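Local structure of membrane lipoprotein family protein (Aeropyrum pernix, 4PEV) at residues T239-L244 with F263-E268. The protein probably serves as the solute-binding component of an ABC transporter, and binds the nucleoside adenosine. Numbering follows the deposited sequence.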
ATOM      1  N   THR C 239      17.262   8.040   2.123  1.00 29.48           N
ATOM      2  CA  THR C 239      16.766   8.120   0.756  1.00 29.83           C
ATOM      3  C   THR C 239      15.983   9.413   0.557  1.00 30.46           C
ATOM      4  O   THR C 239      16.234  10.142  -0.400  1.00 31.90           O
ATOM      5  CB  THR C 239      15.858   6.934   0.387  1.00 29.50           C
ATOM      6  OG1 THR C 239      16.541   5.705   0.649  1.00 28.71           O
ATOM      7  CG2 THR C 239      15.464   6.999  -1.096  1.00 29.42           C
ATOM      8  N   ALA C 240      15.061   9.692   1.483  1.00 30.91           N
ATOM      9  CA  ALA C 240      14.205  10.881   1.433  1.00 30.67           C
ATOM     10  C   ALA C 240      14.987  12.172   1.529  1.00 32.70           C
ATOM     11  O   ALA C 240      14.658  13.123   0.840  1.00 34.13           O
ATOM     12  CB  ALA C 240      13.155  10.839   2.528  1.00 29.42           C
ATOM     13  N   GLU C 241      16.012  12.214   2.379  1.00 35.71           N
ATOM     14  CA  GLU C 241      16.838  13.423   2.530  1.00 37.07           C
ATOM     15  C   GLU C 241      17.591  13.783   1.259  1.00 36.78           C
ATOM     16  O   GLU C 241      17.749  14.962   0.942  1.00 34.76           O
ATOM     17  CB  GLU C 241      17.857  13.248   3.642  1.00 39.94           C
ATOM     18  CG  GLU C 241      17.293  13.344   5.042  1.00 43.10           C
ATOM     19  CD  GLU C 241      18.247  12.791   6.089  1.00 47.12           C
ATOM     20  OE1 GLU C 241      19.376  12.365   5.736  1.00 48.46           O
ATOM     21  OE2 GLU C 241      17.855  12.767   7.276  1.00 50.25           O
ATOM     22  N   GLN C 242      18.090  12.764   0.560  1.00 38.83           N
ATOM     23  CA  GLN C 242      18.694  12.960  -0.751  1.00 41.40           C
ATOM     24  C   GLN C 242      17.684  13.566  -1.690  1.00 39.87           C
ATOM     25  O   GLN C 242      17.960  14.594  -2.308  1.00 42.01           O
ATOM     26  CB  GLN C 242      19.217  11.650  -1.336  1.00 46.65           C
ATOM     27  CG  GLN C 242      20.732  11.611  -1.451  1.00 52.29           C
ATOM     28  CD  GLN C 242      21.296  10.205  -1.347  1.00 58.30           C
ATOM     29  OE1 GLN C 242      21.992   9.728  -2.250  1.00 62.38           O
ATOM     30  NE2 GLN C 242      21.000   9.532  -0.237  1.00 58.57           N
HETATM   31  N   MSE C 243      16.505  12.946  -1.764  1.00 37.25           N
HETATM   32  CA  MSE C 243      15.423  13.412  -2.646  1.00 36.57           C
HETATM   33  C   MSE C 243      14.986  14.838  -2.411  1.00 34.58           C
HETATM   34  O   MSE C 243      14.662  15.555  -3.345  1.00 32.68           O
HETATM   35  CB  MSE C 243      14.234  12.473  -2.516  1.00 37.40           C
HETATM   36  CG  MSE C 243      14.335  11.392  -3.579  1.00 39.15           C
HETATM   37 SE   MSE C 243      13.402   9.762  -2.992  1.00 43.78          SE
HETATM   38  CE  MSE C 243      11.517  10.221  -3.346  1.00 41.48           C
ATOM     39  N   LEU C 244      14.976  15.263  -1.159  1.00 35.40           N
ATOM     40  CA  LEU C 244      14.676  16.646  -0.823  1.00 36.16           C
ATOM     41  C   LEU C 244      15.612  17.593  -1.535  1.00 37.11           C
ATOM     42  O   LEU C 244      15.186  18.635  -2.012  1.00 39.99           O
ATOM     43  CB  LEU C 244      14.762  16.856   0.687  1.00 36.65           C
ATOM     44  CG  LEU C 244      13.441  16.508   1.384  1.00 36.93           C
ATOM     45  CD1 LEU C 244      13.623  15.992   2.805  1.00 36.52           C
ATOM     46  CD2 LEU C 244      12.523  17.722   1.341  1.00 36.43           C
ATOM     47  N   PHE C 263       8.688   9.585   6.408  1.00 24.56           N
ATOM     48  CA  PHE C 263       7.843  10.507   7.158  1.00 24.30           C
ATOM     49  C   PHE C 263       8.681  11.396   8.038  1.00 25.15           C
ATOM     50  O   PHE C 263       8.439  12.603   8.124  1.00 25.82           O
ATOM     51  CB  PHE C 263       6.886   9.773   8.086  1.00 24.00           C
ATOM     52  CG  PHE C 263       5.764   9.058   7.397  1.00 24.20           C
ATOM     53  CD1 PHE C 263       5.276   9.474   6.169  1.00 24.14           C
ATOM     54  CD2 PHE C 263       5.140   7.989   8.035  1.00 24.11           C
ATOM     55  CE1 PHE C 263       4.218   8.802   5.572  1.00 24.80           C
ATOM     56  CE2 PHE C 263       4.075   7.325   7.452  1.00 23.94           C
ATOM     57  CZ  PHE C 263       3.616   7.725   6.217  1.00 24.40           C
ATOM     58  N   ASN C 264       9.656  10.799   8.708  1.00 25.35           N
ATOM     59  CA  ASN C 264      10.501  11.562   9.605  1.00 26.39           C
ATOM     60  C   ASN C 264      11.395  12.547   8.877  1.00 26.90           C
ATOM     61  O   ASN C 264      11.687  13.595   9.406  1.00 27.74           O
ATOM     62  CB  ASN C 264      11.299  10.637  10.504  1.00 26.68           C
ATOM     63  CG  ASN C 264      10.410   9.857  11.448  1.00 27.06           C
ATOM     64  OD1 ASN C 264       9.374  10.334  11.900  1.00 27.40           O
ATOM     65  ND2 ASN C 264      10.818   8.646  11.749  1.00 28.75           N
ATOM     66  N   ALA C 265      11.792  12.228   7.656  1.00 28.25           N
ATOM     67  CA  ALA C 265      12.612  13.129   6.858  1.00 29.03           C
ATOM     68  C   ALA C 265      11.837  14.386   6.438  1.00 29.85           C
ATOM     69  O   ALA C 265      12.397  15.503   6.419  1.00 28.96           O
ATOM     70  CB  ALA C 265      13.139  12.398   5.635  1.00 29.42           C
ATOM     71  N   VAL C 266      10.558  14.192   6.109  1.00 29.50           N
ATOM     72  CA  VAL C 266       9.670  15.281   5.692  1.00 29.90           C
ATOM     73  C   VAL C 266       9.312  16.164   6.898  1.00 30.71           C
ATOM     74  O   VAL C 266       9.121  17.371   6.743  1.00 31.47           O
ATOM     75  CB  VAL C 266       8.394  14.730   4.977  1.00 30.13           C
ATOM     76  CG1 VAL C 266       7.433  15.842   4.566  1.00 29.89           C
ATOM     77  CG2 VAL C 266       8.779  13.901   3.764  1.00 29.71           C
ATOM     78  N   LYS C 267       9.241  15.581   8.097  1.00 32.16           N
ATOM     79  CA  LYS C 267       9.031  16.379   9.322  1.00 33.41           C
ATOM     80  C   LYS C 267      10.168  17.367   9.575  1.00 33.71           C
ATOM     81  O   LYS C 267       9.938  18.525   9.914  1.00 32.92           O
ATOM     82  CB  LYS C 267       8.912  15.484  10.553  1.00 34.92           C
ATOM     83  CG  LYS C 267       7.652  14.644  10.606  1.00 38.01           C
ATOM     84  CD  LYS C 267       7.203  14.356  12.027  1.00 39.91           C
ATOM     85  CE  LYS C 267       8.115  13.366  12.731  1.00 42.42           C
ATOM     86  NZ  LYS C 267       8.194  13.688  14.190  1.00 44.62           N
ATOM     87  N   GLU C 268      11.399  16.898   9.405  1.00 35.02           N
ATOM     88  CA  GLU C 268      12.565  17.674   9.790  1.00 36.24           C
ATOM     89  C   GLU C 268      12.745  18.743   8.720  1.00 34.56           C
ATOM     90  O   GLU C 268      13.129  19.848   9.031  1.00 35.65           O
ATOM     91  CB  GLU C 268      13.804  16.775  10.063  1.00 40.49           C
ATOM     92  CG  GLU C 268      13.413  15.348  10.517  1.00 45.56           C
ATOM     93  CD  GLU C 268      14.238  14.668  11.628  1.00 50.87           C
ATOM     94  OE1 GLU C 268      13.625  13.852  12.378  1.00 51.46           O
ATOM     95  OE2 GLU C 268      15.470  14.891  11.735  1.00 52.88           O
TER
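The carbonyl group of Ala265 receives Leu244 on one of its faces: methyl CD1 stands 3.8 Å from Ala265 O, almost directly above the carbonyl plane, and the C=O...CD1 angle is about 106°. This is van der Waals packing. Glu241 touches Ala265 with its aliphatic stem, CG lying 4.3 Å from Ala265 CB, and the flat carboxylate itself stays farther off.

One helical turn before Leu244, Ala240 meets Ala265 methyl to methyl, CB to CB at 3.5 Å. Helix packing depends on the size of the residues at the crossing, and here the two alanines let the backbones come close: the axes approach to 8.9 Å at an angle of -43°, and the CA atoms of Glu241 and Ala265 are 6.1 Å apart. Leu244, with CG anti to its carbonyl carbon (chi1 -86°), reaches across one turn further along.

No hydrogen bond joins the two segments, and the sheet beneath supplies a shared floor: Met243, Leu244 and Val266 all touch Phe251 of strand 248-254. That strand links the two helices in sequence. Helix 233-245 leads into it from strand 222-226, and helix 258-271 leads from it to strand 277-282. Neighbouring helices of consecutive beta-alpha-beta crossovers, packed on one face of a sheet whose strands here (222-226, 248-254 and 277-282) run parallel, are characteristic of the Rossmann-like lobes of type I periplasmic binding proteins.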